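Long-range contact in c-di-GMP synthase (Capnocytophaga granulosa, PDB 6WT9), which joins two GTP molecules into the second messenger 3',3'-c-di-GMP as part of a bacterial CBASS antiphage defence system: residues A[191-196]-A[211-216]. Sequence-based numbering, arbitrary orientation.
Sequences IANWYD and GIQIYN
Asn-193 and Gln-213 face each other as the hydrogen-bonded pair of an antiparallel strand pairing in the mixed sheet of this CD-NTase; strand 185-194 also pairs with strand 98-104, and strand 212-216 with strand 221-226. Their backbones bond both ways, Gln-213 N to Asn-193 O at 2.9 Å and Asn-193 N to Gln-213 O at 3.2 Å. On the face of the sheet that carries these two side chains, they cross at a slant, yet their amide planes stay nearly parallel, 14° apart. Extended beyond CG, the Gln-213 chain carries this same amide to the ring of Tyr-195: OE1 of Gln-213 meets the ring edge in plane, 3.3 Å from Tyr-195 CD1, and the amide stands steeply to the ring, planes 82° apart. That ring also makes a cation-pi contact with Arg-225. On the other face Ile-214 CD1 reaches Ala-192 CB at 3.9 Å. Trp-194 and Ile-212 set out in diverging directions, yet Ile-212 CG2 touches Trp-194 CZ3 at 3.6 Å. At the Ile-191 end, the side chains of Ile-191 and Tyr-215 lie side by side, pointing the same way, and both touch helix 147-164; the Tyr-215 hydroxyl hydrogen-bonds to Asn-220. The two strands are tied beside that pair by Tyr-215 N, which donates to Ile-191 O at 2.7 Å.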
loop_
_atom_site.group_PDB
_atom_site.type_symbol
_atom_site.label_atom_id
_atom_site.label_comp_id
_atom_site.label_asym_id
_atom_site.label_seq_id
_atom_site.Cartn_x
_atom_site.Cartn_y
_atom_site.Cartn_z
ATOM N N ILE A 191 -1.490 17.308 -6.041
ATOM C CA ILE A 191 -2.409 18.184 -6.760
ATOM C C ILE A 191 -2.823 17.492 -8.051
ATOM O O ILE A 191 -1.967 17.043 -8.821
ATOM C CB ILE A 191 -1.758 19.547 -7.051
ATOM C CG1 ILE A 191 -1.210 20.169 -5.764
ATOM C CG2 ILE A 191 -2.742 20.482 -7.734
ATOM C CD1 ILE A 191 -2.252 20.370 -4.685
ATOM N N ALA A 192 -4.130 17.411 -8.298
ATOM C CA ALA A 192 -4.633 16.688 -9.458
ATOM C C ALA A 192 -5.971 17.277 -9.893
ATOM O O ALA A 192 -6.518 18.180 -9.252
ATOM C CB ALA A 192 -4.764 15.191 -9.155
ATOM N N ASN A 193 -6.488 16.759 -11.008
ATOM C CA ASN A 193 -7.838 17.056 -11.466
ATOM C C ASN A 193 -8.426 15.801 -12.100
ATOM O O ASN A 193 -7.719 14.828 -12.375
ATOM C CB ASN A 193 -7.862 18.230 -12.455
ATOM C CG ASN A 193 -7.259 17.877 -13.800
ATOM O OD1 ASN A 193 -6.339 17.065 -13.890
ATOM N ND2 ASN A 193 -7.775 18.493 -14.857
ATOM N N TRP A 194 -9.737 15.826 -12.326
ATOM C CA TRP A 194 -10.430 14.687 -12.913
ATOM C C TRP A 194 -10.196 14.625 -14.417
ATOM O O TRP A 194 -10.156 15.652 -15.099
ATOM C CB TRP A 194 -11.931 14.768 -12.633
ATOM C CG TRP A 194 -12.289 14.740 -11.182
ATOM C CD1 TRP A 194 -12.747 15.782 -10.431
ATOM C CD2 TRP A 194 -12.217 13.612 -10.303
ATOM N NE1 TRP A 194 -12.966 15.374 -9.138
ATOM C CE2 TRP A 194 -12.649 14.045 -9.034
ATOM C CE3 TRP A 194 -11.831 12.279 -10.465
ATOM C CZ2 TRP A 194 -12.705 13.192 -7.933
ATOM C CZ3 TRP A 194 -11.888 11.433 -9.371
ATOM C CH2 TRP A 194 -12.322 11.893 -8.122
ATOM N N TYR A 195 -10.046 13.407 -14.933
ATOM C CA TYR A 195 -9.923 13.207 -16.371
ATOM C C TYR A 195 -11.261 13.488 -17.046
ATOM O O TYR A 195 -12.288 12.908 -16.679
ATOM C CB TYR A 195 -9.459 11.781 -16.665
ATOM C CG TYR A 195 -9.288 11.466 -18.134
ATOM C CD1 TYR A 195 -8.123 11.811 -18.809
ATOM C CD2 TYR A 195 -10.286 10.813 -18.846
ATOM C CE1 TYR A 195 -7.960 11.521 -20.151
ATOM C CE2 TYR A 195 -10.133 10.519 -20.188
ATOM C CZ TYR A 195 -8.968 10.874 -20.834
ATOM O OH TYR A 195 -8.812 10.584 -22.171
ATOM N N ASP A 196 -11.250 14.385 -18.039
ATOM C CA ASP A 196 -12.484 14.878 -18.644
ATOM C C ASP A 196 -12.499 14.702 -20.161
ATOM O O ASP A 196 -13.294 15.354 -20.845
ATOM C CB ASP A 196 -12.702 16.349 -18.282
ATOM C CG ASP A 196 -14.156 16.769 -18.382
ATOM O OD1 ASP A 196 -15.012 15.897 -18.641
ATOM O OD2 ASP A 196 -14.443 17.971 -18.201
ATOM N N GLY A 211 -10.730 8.430 -13.733
ATOM C CA GLY A 211 -9.342 8.612 -13.373
ATOM C C GLY A 211 -8.995 10.052 -13.040
ATOM O O GLY A 211 -9.766 10.990 -13.255
ATOM N N ILE A 212 -7.794 10.221 -12.492
ATOM C CA ILE A 212 -7.260 11.534 -12.169
ATOM C C ILE A 212 -5.978 11.743 -12.960
ATOM O O ILE A 212 -5.376 10.802 -13.484
ATOM C CB ILE A 212 -7.000 11.712 -10.659
ATOM C CG1 ILE A 212 -5.931 10.728 -10.178
ATOM C CG2 ILE A 212 -8.289 11.535 -9.873
ATOM C CD1 ILE A 212 -5.587 10.871 -8.711
ATOM N N GLN A 213 -5.566 13.005 -13.044
ATOM C CA GLN A 213 -4.338 13.393 -13.726
ATOM C C GLN A 213 -3.510 14.234 -12.767
ATOM O O GLN A 213 -3.943 15.314 -12.351
ATOM C CB GLN A 213 -4.646 14.162 -15.014
ATOM C CG GLN A 213 -5.466 13.352 -16.013
ATOM C CD GLN A 213 -5.850 14.142 -17.249
ATOM O OE1 GLN A 213 -5.477 13.788 -18.367
ATOM N NE2 GLN A 213 -6.608 15.214 -17.054
ATOM N N ILE A 214 -2.329 13.735 -12.413
ATOM C CA ILE A 214 -1.484 14.383 -11.418
ATOM C C ILE A 214 -0.829 15.611 -12.030
ATOM O O ILE A 214 -0.333 15.572 -13.162
ATOM C CB ILE A 214 -0.430 13.396 -10.888
ATOM C CG1 ILE A 214 -1.103 12.116 -10.389
ATOM C CG2 ILE A 214 0.407 14.040 -9.790
ATOM C CD1 ILE A 214 -2.119 12.346 -9.294
ATOM N N TYR A 215 -0.822 16.711 -11.282
ATOM C CA TYR A 215 -0.160 17.922 -11.741
ATOM C C TYR A 215 1.347 17.794 -11.561
ATOM O O TYR A 215 1.823 17.377 -10.501
ATOM C CB TYR A 215 -0.676 19.145 -10.990
ATOM C CG TYR A 215 0.097 20.400 -11.318
ATOM C CD1 TYR A 215 0.028 20.967 -12.583
ATOM C CD2 TYR A 215 0.902 21.014 -10.367
ATOM C CE1 TYR A 215 0.736 22.113 -12.893
ATOM C CE2 TYR A 215 1.613 22.162 -10.666
ATOM C CZ TYR A 215 1.526 22.705 -11.932
ATOM O OH TYR A 215 2.230 23.846 -12.242
ATOM N N ASN A 216 2.093 18.158 -12.598
ATOM C CA ASN A 216 3.550 18.099 -12.592
ATOM C C ASN A 216 4.076 19.530 -12.586
ATOM O O ASN A 216 4.016 20.224 -13.606
ATOM C CB ASN A 216 4.065 17.318 -13.799
ATOM C CG ASN A 216 5.531 16.959 -13.682
ATOM O OD1 ASN A 216 6.348 17.762 -13.234
ATOM N ND2 ASN A 216 5.871 15.739 -14.082
#